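Local coordinates for protein hydroquinone dioxygenase large subunit (Pseudomonas sp., PDB 4ZXA) that forms, as the large subunit of a two-subunit cupin dioxygenase, an enzyme that probably cleaves the ring of hydroquinone with the help of iron(II), at residues R68-M71 with R72-W76; L124-A127 with T128-I132; G159-L162 with E163-E166; S31-G35 with A36-S40. All blocks are in the same frame, centred on the assembly; numbering follows the deposited sequence.

Contact 1: R68-M71 with R72-W76; sequences RAMM and RDVAW. With H8N (4-hydroxybenzonitrile), chain J.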
loop_
_atom_site.group_PDB
_atom_site.type_symbol
_atom_site.label_atom_id
_atom_site.label_comp_id
_atom_site.label_asym_id
_atom_site.label_seq_id
_atom_site.Cartn_x
_atom_site.Cartn_y
_atom_site.Cartn_z
ATOM N N ARG E 68 -0.789 -3.574 11.365
ATOM C CA ARG E 68 -0.561 -2.238 11.912
ATOM C C ARG E 68 -1.908 -1.556 12.155
ATOM O O ARG E 68 -2.118 -0.901 13.192
ATOM C CB ARG E 68 0.298 -1.382 10.978
ATOM C CG ARG E 68 1.676 -1.943 10.684
ATOM C CD ARG E 68 2.562 -0.912 9.982
ATOM N NE ARG E 68 3.736 -1.543 9.384
ATOM C CZ ARG E 68 3.862 -1.821 8.089
ATOM N NH1 ARG E 68 2.892 -1.506 7.232
ATOM N NH2 ARG E 68 4.967 -2.410 7.655
ATOM N N ALA E 69 -2.830 -1.732 11.210
ATOM C CA ALA E 69 -4.140 -1.086 11.306
ATOM C C ALA E 69 -4.932 -1.611 12.486
ATOM O O ALA E 69 -5.462 -0.833 13.267
ATOM C CB ALA E 69 -4.933 -1.267 10.024
ATOM N N MET E 70 -4.999 -2.931 12.626
ATOM C CA MET E 70 -5.813 -3.537 13.678
ATOM C C MET E 70 -5.186 -3.244 15.017
ATOM O O MET E 70 -5.886 -3.060 16.022
ATOM C CB MET E 70 -5.963 -5.056 13.496
ATOM C CG MET E 70 -6.714 -5.722 14.653
ATOM S SD MET E 70 -7.253 -7.407 14.296
ATOM C CE MET E 70 -8.523 -7.068 13.057
ATOM N N MET E 71 -3.858 -3.191 15.022
ATOM C CA MET E 71 -3.126 -2.834 16.234
ATOM C C MET E 71 -3.550 -1.464 16.718
ATOM O O MET E 71 -3.711 -1.270 17.915
ATOM C CB MET E 71 -1.625 -2.835 16.004
ATOM C CG MET E 71 -0.843 -2.470 17.241
ATOM S SD MET E 71 -0.718 -3.820 18.412
ATOM C CE MET E 71 -1.698 -3.217 19.793
ATOM N N ARG E 72 -3.732 -0.512 15.801
ATOM C CA ARG E 72 -4.166 0.815 16.219
ATOM C C ARG E 72 -5.598 0.738 16.728
ATOM O O ARG E 72 -5.906 1.278 17.789
ATOM C CB ARG E 72 -4.020 1.877 15.105
ATOM C CG ARG E 72 -2.561 2.156 14.645
ATOM C CD ARG E 72 -1.634 2.270 15.835
ATOM N NE ARG E 72 -0.242 2.563 15.506
ATOM C CZ ARG E 72 0.604 1.690 14.958
ATOM N NH1 ARG E 72 0.192 0.472 14.614
ATOM N NH2 ARG E 72 1.860 2.041 14.731
ATOM N N ASP E 73 -6.463 0.044 15.986
ATOM C CA ASP E 73 -7.877 -0.023 16.358
ATOM C C ASP E 73 -8.051 -0.597 17.760
ATOM O O ASP E 73 -8.920 -0.161 18.517
ATOM C CB ASP E 73 -8.696 -0.843 15.358
ATOM C CG ASP E 73 -10.045 -0.208 15.040
ATOM O OD1 ASP E 73 -10.395 0.847 15.630
ATOM O OD2 ASP E 73 -10.763 -0.769 14.186
ATOM N N VAL E 74 -7.214 -1.571 18.102
ATOM C CA VAL E 74 -7.316 -2.223 19.398
ATOM C C VAL E 74 -6.764 -1.332 20.494
ATOM O O VAL E 74 -7.357 -1.230 21.570
ATOM C CB VAL E 74 -6.587 -3.575 19.428
ATOM C CG1 VAL E 74 -6.204 -3.934 20.854
ATOM C CG2 VAL E 74 -7.459 -4.641 18.813
ATOM N N ALA E 75 -5.636 -0.687 20.209
ATOM C CA ALA E 75 -4.961 0.137 21.196
ATOM C C ALA E 75 -5.781 1.386 21.490
ATOM O O ALA E 75 -5.734 1.915 22.601
ATOM C CB ALA E 75 -3.560 0.515 20.721
ATOM N N TRP E 76 -6.519 1.858 20.487
ATOM C CA TRP E 76 -7.288 3.098 20.608
ATOM C C TRP E 76 -8.711 2.848 21.093
ATOM O O TRP E 76 -9.484 3.780 21.262
ATOM C CB TRP E 76 -7.353 3.839 19.264
ATOM C CG TRP E 76 -6.025 4.207 18.689
ATOM C CD1 TRP E 76 -4.820 4.183 19.327
ATOM C CD2 TRP E 76 -5.764 4.629 17.344
ATOM N NE1 TRP E 76 -3.827 4.574 18.463
ATOM C CE2 TRP E 76 -4.376 4.847 17.240
ATOM C CE3 TRP E 76 -6.562 4.837 16.218
ATOM C CZ2 TRP E 76 -3.778 5.283 16.064
ATOM C CZ3 TRP E 76 -5.972 5.255 15.052
ATOM C CH2 TRP E 76 -4.590 5.473 14.979
HETATM N NAA H8N J . -6.830 11.116 13.454
HETATM C CAC H8N J . -5.819 10.818 13.896
HETATM C CAI H8N J . -4.484 10.469 14.466
HETATM C CAF H8N J . -3.441 11.371 14.298
HETATM C CAD H8N J . -2.180 11.082 14.812
HETATM C CAH H8N J . -2.009 9.883 15.486
HETATM O OAB H8N J . -0.771 9.581 15.985
HETATM C CAE H8N J . -3.051 8.978 15.655
HETATM C CAG H8N J . -4.304 9.277 15.142
#
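Arg72 folds back onto Arg68 one turn earlier in helix 63-75, and both its backbone N and its guanidinium NH1 reach Arg68 O. The backbone bond measures 3.1 Å from Arg72 N to Arg68 O. The second, from Arg72 NH1 to Arg68 O at 3.0 Å, is weak, with an N-H...O angle of only 125°. A bend at chi2 (-44°) curls the Arg72 chain toward that carbonyl. The guanidinium has stronger partners in the carbonyl oxygens of Pro143, Thr229 and Trp230. Asp73 N, Val74 N and Ala75 N continue the alpha-helical ladder to Ala69 O, Met70 O and Met71 O; Val74 N to Met70 O is 2.9 Å.

Apolar contacts run along the same turns. Met70 CG lies 4.4 Å from Val74 CG2, and Met71 CE 4.3 Å from Ala75 CB. At the helix end, Arg72 CB sits over the rim of one face of the Trp76 indole. Trp76 CZ2 in turn approaches 4-hydroxybenzonitrile CAE to 3.8 Å, obliquely to the indole.

Gripped by several carbonyl oxygens, the buried Arg72 probably keeps its charge and ties the helix to the loops beside it, while Trp76, just past the helix end, lines the ligand pocket.

Contact 2: L124-A127 with T128-I132; sequences LIMA and TFKAI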
loop_
_atom_site.group_PDB
_atom_site.type_symbol
_atom_site.label_atom_id
_atom_site.label_comp_id
_atom_site.label_asym_id
_atom_site.label_seq_id
_atom_site.Cartn_x
_atom_site.Cartn_y
_atom_site.Cartn_z
ATOM N N LEU E 124 -16.947 -7.942 22.473
ATOM C CA LEU E 124 -16.830 -9.100 21.585
ATOM C C LEU E 124 -15.849 -8.845 20.426
ATOM O O LEU E 124 -14.900 -9.617 20.214
ATOM C CB LEU E 124 -18.207 -9.526 21.053
ATOM C CG LEU E 124 -18.201 -10.645 20.005
ATOM C CD1 LEU E 124 -17.536 -11.907 20.551
ATOM C CD2 LEU E 124 -19.605 -10.942 19.486
ATOM N N ILE E 125 -16.065 -7.763 19.682
ATOM C CA ILE E 125 -15.174 -7.426 18.579
ATOM C C ILE E 125 -13.764 -7.143 19.085
ATOM O O ILE E 125 -12.780 -7.475 18.411
ATOM C CB ILE E 125 -15.681 -6.232 17.748
ATOM C CG1 ILE E 125 -14.700 -5.933 16.610
ATOM C CG2 ILE E 125 -15.879 -5.012 18.623
ATOM C CD1 ILE E 125 -15.314 -5.180 15.470
ATOM N N MET E 126 -13.666 -6.545 20.271
ATOM C CA MET E 126 -12.355 -6.275 20.863
ATOM C C MET E 126 -11.630 -7.571 21.209
ATOM O O MET E 126 -10.430 -7.692 20.996
ATOM C CB MET E 126 -12.471 -5.369 22.106
ATOM C CG MET E 126 -11.196 -5.241 22.904
ATOM S SD MET E 126 -9.890 -4.331 22.033
ATOM C CE MET E 126 -10.620 -2.686 22.040
ATOM N N ALA E 127 -12.367 -8.540 21.736
ATOM C CA ALA E 127 -11.785 -9.826 22.108
ATOM C C ALA E 127 -11.325 -10.563 20.861
ATOM O O ALA E 127 -10.215 -11.103 20.814
ATOM C CB ALA E 127 -12.789 -10.660 22.886
ATOM N N THR E 128 -12.183 -10.573 19.847
ATOM C CA THR E 128 -11.824 -11.160 18.567
ATOM C C THR E 128 -10.573 -10.503 17.994
ATOM O O THR E 128 -9.642 -11.195 17.574
ATOM C CB THR E 128 -12.970 -11.045 17.548
ATOM O OG1 THR E 128 -14.173 -11.558 18.128
ATOM C CG2 THR E 128 -12.638 -11.815 16.277
ATOM N N PHE E 129 -10.540 -9.172 17.983
ATOM C CA PHE E 129 -9.375 -8.461 17.441
ATOM C C PHE E 129 -8.071 -8.757 18.195
ATOM O O PHE E 129 -7.031 -8.987 17.579
ATOM C CB PHE E 129 -9.624 -6.947 17.361
ATOM C CG PHE E 129 -10.388 -6.513 16.142
ATOM C CD1 PHE E 129 -11.169 -7.421 15.426
ATOM C CD2 PHE E 129 -10.313 -5.202 15.696
ATOM C CE1 PHE E 129 -11.872 -7.019 14.296
ATOM C CE2 PHE E 129 -11.007 -4.785 14.570
ATOM C CZ PHE E 129 -11.793 -5.690 13.869
ATOM N N LYS E 130 -8.116 -8.747 19.523
ATOM C CA LYS E 130 -6.913 -9.050 20.304
ATOM C C LYS E 130 -6.435 -10.447 19.976
ATOM O O LYS E 130 -5.240 -10.701 19.892
ATOM C CB LYS E 130 -7.191 -8.932 21.799
ATOM C CG LYS E 130 -7.428 -7.496 22.266
ATOM C CD LYS E 130 -7.289 -7.365 23.772
ATOM C CE LYS E 130 -7.387 -5.913 24.198
ATOM N NZ LYS E 130 -6.917 -5.682 25.599
ATOM N N ALA E 131 -7.390 -11.352 19.773
ATOM C CA ALA E 131 -7.076 -12.739 19.479
ATOM C C ALA E 131 -6.446 -12.863 18.094
ATOM O O ALA E 131 -5.553 -13.700 17.876
ATOM C CB ALA E 131 -8.334 -13.617 19.592
ATOM N N ILE E 132 -6.900 -12.031 17.161
ATOM C CA ILE E 132 -6.319 -12.027 15.821
ATOM C C ILE E 132 -4.864 -11.529 15.849
ATOM O O ILE E 132 -3.971 -12.175 15.294
ATOM C CB ILE E 132 -7.178 -11.226 14.815
ATOM C CG1 ILE E 132 -8.516 -11.933 14.577
ATOM C CG2 ILE E 132 -6.439 -11.054 13.486
ATOM C CD1 ILE E 132 -9.531 -11.084 13.871
#
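In alpha-helix 122-136, Thr128 gives two bonds to one acceptor a turn earlier, Leu124 O. Thr128 N meets it nearly head-on at 2.9 Å (N-H...O 173°). Thr128 OG1, also 2.9 Å from Leu124 O, comes from above the carbonyl plane; with OG1 beside the backbone N (chi1 -52°), the hydroxyl faces back down the helix and spends its proton on the chain itself.

Phe129 N bonds Ile125 O at 2.8 Å, and the two side chains run alongside each other in the same direction. Ile125 CG1 hangs over one face of the Phe129 ring, 4.0 Å from its centroid and 16° off the normal, a CH-pi contact displaced toward the rim at CE1 and CZ. Phe129 also packs on Met70 and Val74 of helix 63-75, so an alanine here would probably open a gap between the two helices and leave Ile125 without the ring beneath its CG1.

Lys130 N repeats the ladder to Met126 O. Its extended aliphatic chain crosses the doubly bent Met126 at a slant, so that methylenes rather than the amine meet the sulfur on the more exposed flank; the nearest approach of the two side chains is Met126 SD to Lys130 CE, 3.7 Å. In the next step, Ala131 N reaches Ala127 O at 3.0 Å.

Contact 3: G159-L162 with E163-E166; sequences GENL and ECIE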
loop_
_atom_site.group_PDB
_atom_site.type_symbol
_atom_site.label_atom_id
_atom_site.label_comp_id
_atom_site.label_asym_id
_atom_site.label_seq_id
_atom_site.Cartn_x
_atom_site.Cartn_y
_atom_site.Cartn_z
ATOM N N GLY E 159 5.935 -18.189 16.141
ATOM C CA GLY E 159 6.049 -17.582 17.449
ATOM C C GLY E 159 5.004 -16.511 17.696
ATOM O O GLY E 159 4.067 -16.315 16.917
ATOM N N GLU E 160 5.170 -15.818 18.811
ATOM C CA GLU E 160 4.247 -14.779 19.205
ATOM C C GLU E 160 5.075 -13.549 19.512
ATOM O O GLU E 160 6.304 -13.627 19.605
ATOM C CB GLU E 160 3.451 -15.211 20.446
ATOM C CG GLU E 160 2.258 -16.105 20.153
ATOM C CD GLU E 160 1.544 -16.582 21.418
ATOM O OE1 GLU E 160 2.083 -16.392 22.530
ATOM O OE2 GLU E 160 0.439 -17.155 21.299
ATOM N N ASN E 161 4.409 -12.410 19.657
ATOM C CA ASN E 161 5.076 -11.193 20.111
ATOM C C ASN E 161 4.192 -10.457 21.109
ATOM O O ASN E 161 3.846 -9.298 20.900
ATOM C CB ASN E 161 5.407 -10.285 18.930
ATOM C CG ASN E 161 6.605 -9.404 19.195
ATOM O OD1 ASN E 161 7.036 -8.641 18.331
ATOM N ND2 ASN E 161 7.164 -9.516 20.392
ATOM N N LEU E 162 3.819 -11.159 22.180
ATOM C CA LEU E 162 2.921 -10.629 23.204
ATOM C C LEU E 162 3.411 -9.302 23.765
ATOM O O LEU E 162 2.611 -8.408 24.064
ATOM C CB LEU E 162 2.784 -11.624 24.353
ATOM C CG LEU E 162 2.381 -13.047 23.969
ATOM C CD1 LEU E 162 2.250 -13.952 25.198
ATOM C CD2 LEU E 162 1.084 -12.996 23.206
ATOM N N GLU E 163 4.729 -9.184 23.911
ATOM C CA GLU E 163 5.309 -7.987 24.496
ATOM C C GLU E 163 5.035 -6.753 23.647
ATOM O O GLU E 163 4.962 -5.641 24.172
ATOM C CB GLU E 163 6.810 -8.158 24.754
ATOM C CG GLU E 163 7.151 -9.258 25.779
ATOM C CD GLU E 163 6.373 -9.122 27.095
ATOM O OE1 GLU E 163 5.401 -9.896 27.302
ATOM O OE2 GLU E 163 6.736 -8.246 27.924
ATOM N N CYS E 164 4.865 -6.935 22.343
ATOM C CA CYS E 164 4.617 -5.787 21.478
ATOM C C CYS E 164 3.147 -5.470 21.320
ATOM O O CYS E 164 2.783 -4.310 21.165
ATOM C CB CYS E 164 5.265 -5.965 20.108
ATOM S SG CYS E 164 7.046 -5.991 20.218
ATOM N N ILE E 165 2.299 -6.491 21.362
ATOM C CA ILE E 165 0.879 -6.253 21.181
ATOM C C ILE E 165 0.111 -6.042 22.488
ATOM O O ILE E 165 -0.989 -5.496 22.471
ATOM C CB ILE E 165 0.216 -7.345 20.332
ATOM C CG1 ILE E 165 0.362 -8.698 21.007
ATOM C CG2 ILE E 165 0.834 -7.373 18.931
ATOM C CD1 ILE E 165 -0.596 -9.737 20.467
ATOM N N GLU E 166 0.667 -6.471 23.614
ATOM C CA GLU E 166 0.013 -6.219 24.904
ATOM C C GLU E 166 0.830 -5.254 25.743
ATOM O O GLU E 166 1.329 -5.608 26.811
ATOM C CB GLU E 166 -0.184 -7.502 25.711
ATOM C CG GLU E 166 -0.860 -8.652 24.998
ATOM C CD GLU E 166 -0.991 -9.857 25.911
ATOM O OE1 GLU E 166 -0.535 -10.957 25.541
ATOM O OE2 GLU E 166 -1.539 -9.698 27.018
#
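The single-turn helix 162-165 starts at Asn161, its N-cap residue, whose carbonyl oxygen is the first acceptor of the turn and takes two backbone N-H groups. Cys164 N reaches Asn161 O at 3.0 Å from well above the carbonyl plane, 51° out of it. Ile165 N, 3.2 Å from Asn161 O, lies in that plane. The first is a 3-10-like i to i+3 bond and the second an alpha-helical i to i+4 bond; Glu166 N to Leu162 O (2.8 Å) repeats the latter and finishes the turn.

Side chains pair off along the turn. Asn161 CG lies 3.6 Å from Cys164 SG. With CG1 between its backbone N and carbonyl carbon (chi1 61°), Ile165 tucks that carbon 3.5 Å from Asn161 O; the same side chain packs on Leu133 and Arg134 of helix 122-136. The Leu162 and Glu166 side chains run next to one another, both heading the same way, and Leu162 CD2 comes within 3.5 Å of Glu166 OE1. The carboxylates of Glu160 and Glu166 each form a long, weak ion pair with Arg134, which probably eases their mutual repulsion.

Glu166 is the first residue to leave helical angles. The arrangement is that of a single helical turn with Asn161 in the N-cap position, set in the long loop region after helix 122-136 and packed on that helix through Ile165 and Leu162.

Contact 4: S31-G35 with A36-S40; sequences SFQLG and AFELS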
loop_
_atom_site.group_PDB
_atom_site.type_symbol
_atom_site.label_atom_id
_atom_site.label_comp_id
_atom_site.label_asym_id
_atom_site.label_seq_id
_atom_site.Cartn_x
_atom_site.Cartn_y
_atom_site.Cartn_z
ATOM N N SER E 31 -8.246 -19.158 11.369
ATOM C CA SER E 31 -9.214 -18.223 10.815
ATOM C C SER E 31 -10.170 -17.819 11.930
ATOM O O SER E 31 -10.277 -18.511 12.928
ATOM C CB SER E 31 -9.986 -18.855 9.653
ATOM O OG SER E 31 -10.649 -20.036 10.078
ATOM N N PHE E 32 -10.857 -16.695 11.767
ATOM C CA PHE E 32 -11.782 -16.219 12.792
ATOM C C PHE E 32 -13.141 -15.865 12.198
ATOM O O PHE E 32 -13.256 -15.470 11.034
ATOM C CB PHE E 32 -11.199 -15.021 13.566
ATOM C CG PHE E 32 -10.030 -15.374 14.450
ATOM C CD1 PHE E 32 -8.741 -15.443 13.937
ATOM C CD2 PHE E 32 -10.217 -15.647 15.793
ATOM C CE1 PHE E 32 -7.660 -15.774 14.752
ATOM C CE2 PHE E 32 -9.144 -15.971 16.610
ATOM C CZ PHE E 32 -7.865 -16.034 16.091
ATOM N N GLN E 33 -14.171 -16.020 13.016
ATOM C CA GLN E 33 -15.520 -15.673 12.624
ATOM C C GLN E 33 -16.020 -14.573 13.541
ATOM O O GLN E 33 -15.857 -14.637 14.766
ATOM C CB GLN E 33 -16.443 -16.890 12.738
ATOM C CG GLN E 33 -17.835 -16.669 12.145
ATOM C CD GLN E 33 -17.830 -16.791 10.634
ATOM O OE1 GLN E 33 -17.021 -17.528 10.074
ATOM N NE2 GLN E 33 -18.717 -16.059 9.966
ATOM N N LEU E 34 -16.625 -13.557 12.946
ATOM C CA LEU E 34 -17.218 -12.477 13.712
ATOM C C LEU E 34 -18.508 -12.163 13.006
ATOM O O LEU E 34 -18.495 -11.629 11.901
ATOM C CB LEU E 34 -16.291 -11.262 13.731
ATOM C CG LEU E 34 -16.728 -10.042 14.539
ATOM C CD1 LEU E 34 -17.080 -10.447 15.964
ATOM C CD2 LEU E 34 -15.629 -8.986 14.543
ATOM N N GLY E 35 -19.629 -12.526 13.624
ATOM C CA GLY E 35 -20.910 -12.453 12.952
ATOM C C GLY E 35 -20.726 -13.073 11.589
ATOM O O GLY E 35 -20.250 -14.195 11.471
ATOM N N ALA E 36 -21.060 -12.334 10.545
ATOM C CA ALA E 36 -21.044 -12.904 9.207
ATOM C C ALA E 36 -19.703 -12.746 8.508
ATOM O O ALA E 36 -19.569 -13.152 7.348
ATOM C CB ALA E 36 -22.169 -12.307 8.354
ATOM N N PHE E 37 -18.723 -12.159 9.198
ATOM C CA PHE E 37 -17.393 -11.951 8.622
ATOM C C PHE E 37 -16.502 -13.156 8.878
ATOM O O PHE E 37 -16.534 -13.743 9.948
ATOM C CB PHE E 37 -16.696 -10.710 9.223
ATOM C CG PHE E 37 -17.247 -9.402 8.751
ATOM C CD1 PHE E 37 -16.906 -8.900 7.518
ATOM C CD2 PHE E 37 -18.097 -8.664 9.550
ATOM C CE1 PHE E 37 -17.410 -7.687 7.079
ATOM C CE2 PHE E 37 -18.602 -7.461 9.115
ATOM C CZ PHE E 37 -18.255 -6.975 7.874
ATOM N N GLU E 38 -15.671 -13.493 7.907
ATOM C CA GLU E 38 -14.625 -14.468 8.132
ATOM C C GLU E 38 -13.272 -13.822 7.924
ATOM O O GLU E 38 -12.986 -13.274 6.855
ATOM C CB GLU E 38 -14.762 -15.647 7.180
ATOM C CG GLU E 38 -14.667 -16.982 7.876
ATOM C CD GLU E 38 -13.745 -17.950 7.175
ATOM O OE1 GLU E 38 -12.883 -17.500 6.381
ATOM O OE2 GLU E 38 -13.885 -19.170 7.423
ATOM N N LEU E 39 -12.440 -13.892 8.954
ATOM C CA LEU E 39 -11.091 -13.364 8.877
ATOM C C LEU E 39 -10.024 -14.473 8.890
ATOM O O LEU E 39 -9.923 -15.240 9.859
ATOM C CB LEU E 39 -10.858 -12.381 10.026
ATOM C CG LEU E 39 -11.881 -11.247 10.036
ATOM C CD1 LEU E 39 -13.046 -11.570 10.948
ATOM C CD2 LEU E 39 -11.206 -9.942 10.455
ATOM N N SER E 40 -9.231 -14.550 7.819
ATOM C CA SER E 40 -8.115 -15.489 7.766
ATOM C C SER E 40 -6.894 -14.806 7.186
ATOM O O SER E 40 -7.014 -13.763 6.552
ATOM C CB SER E 40 -8.466 -16.686 6.893
ATOM O OG SER E 40 -8.518 -16.298 5.535
HETATM O O HOH W 1 -13.568 -19.591 10.218
#
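Phe32 and Leu39 form a hydrogen-bonded antiparallel pair in the beta hairpin 32-41, whose two-residue type II' turn has Gly35 and Ala36 at its corners. The ladder is short and firm: Phe32 N to Leu39 O is 2.6 Å and Leu39 N to Phe32 O 2.7 Å, with Leu34 and Phe37 bonded likewise next to the turn. Gly35 has positive phi (47°), which a type II' turn requires at this corner and glycine adopts readily.

The packed face carries Phe32, Leu34, Phe37 and Leu39. Leu34 CB meets Leu39 CD1 at 4.3 Å diagonally across the strands; helix 122-136 covers Phe32 and Leu34, while Phe37 rests on strand 97-102.

The looser face carries Gln33 and Glu38, a non-hydrogen-bonded pair whose side chains cross at about a right angle. A bend at chi2 (79°) turns the Gln33 amide over the turn, where NE2 gives a straight 2.8 Å bond to Gly35 O, in the plane of the amide. A leucine in place of Gln33 would probably leave Gly35 O without this donor and the turn freer to flex. Farther along, one water bridges Ser31 and Glu38 across the hairpin, 3.0 Å from Ser31 OG and donating to Glu38 OE2 at 2.8 Å.

Overall arrangement
From the N terminus the four contacts come in the order 4, 1, 2, 3, each closing on itself before the next opens, so none nests in or crosses another. Contact 4 closes the tight turn of a hairpin in the N-terminal sheet; contacts 1 and 2 are turns within helices 63-75 and 122-136; contact 3 is a single turn in the loop region that follows the latter. Contact 2 is the hub: its helix meets contact 1 on one flank (Val74 CG2 to Phe129 CB, 3.5 Å) and contact 4 on another (Ile132 CG1 to Phe32 CD1, 3.6 Å). Contact 3 touches contact 1 through Met71. Together they link the hairpin sheet, through the two helices, to the ligand pocket.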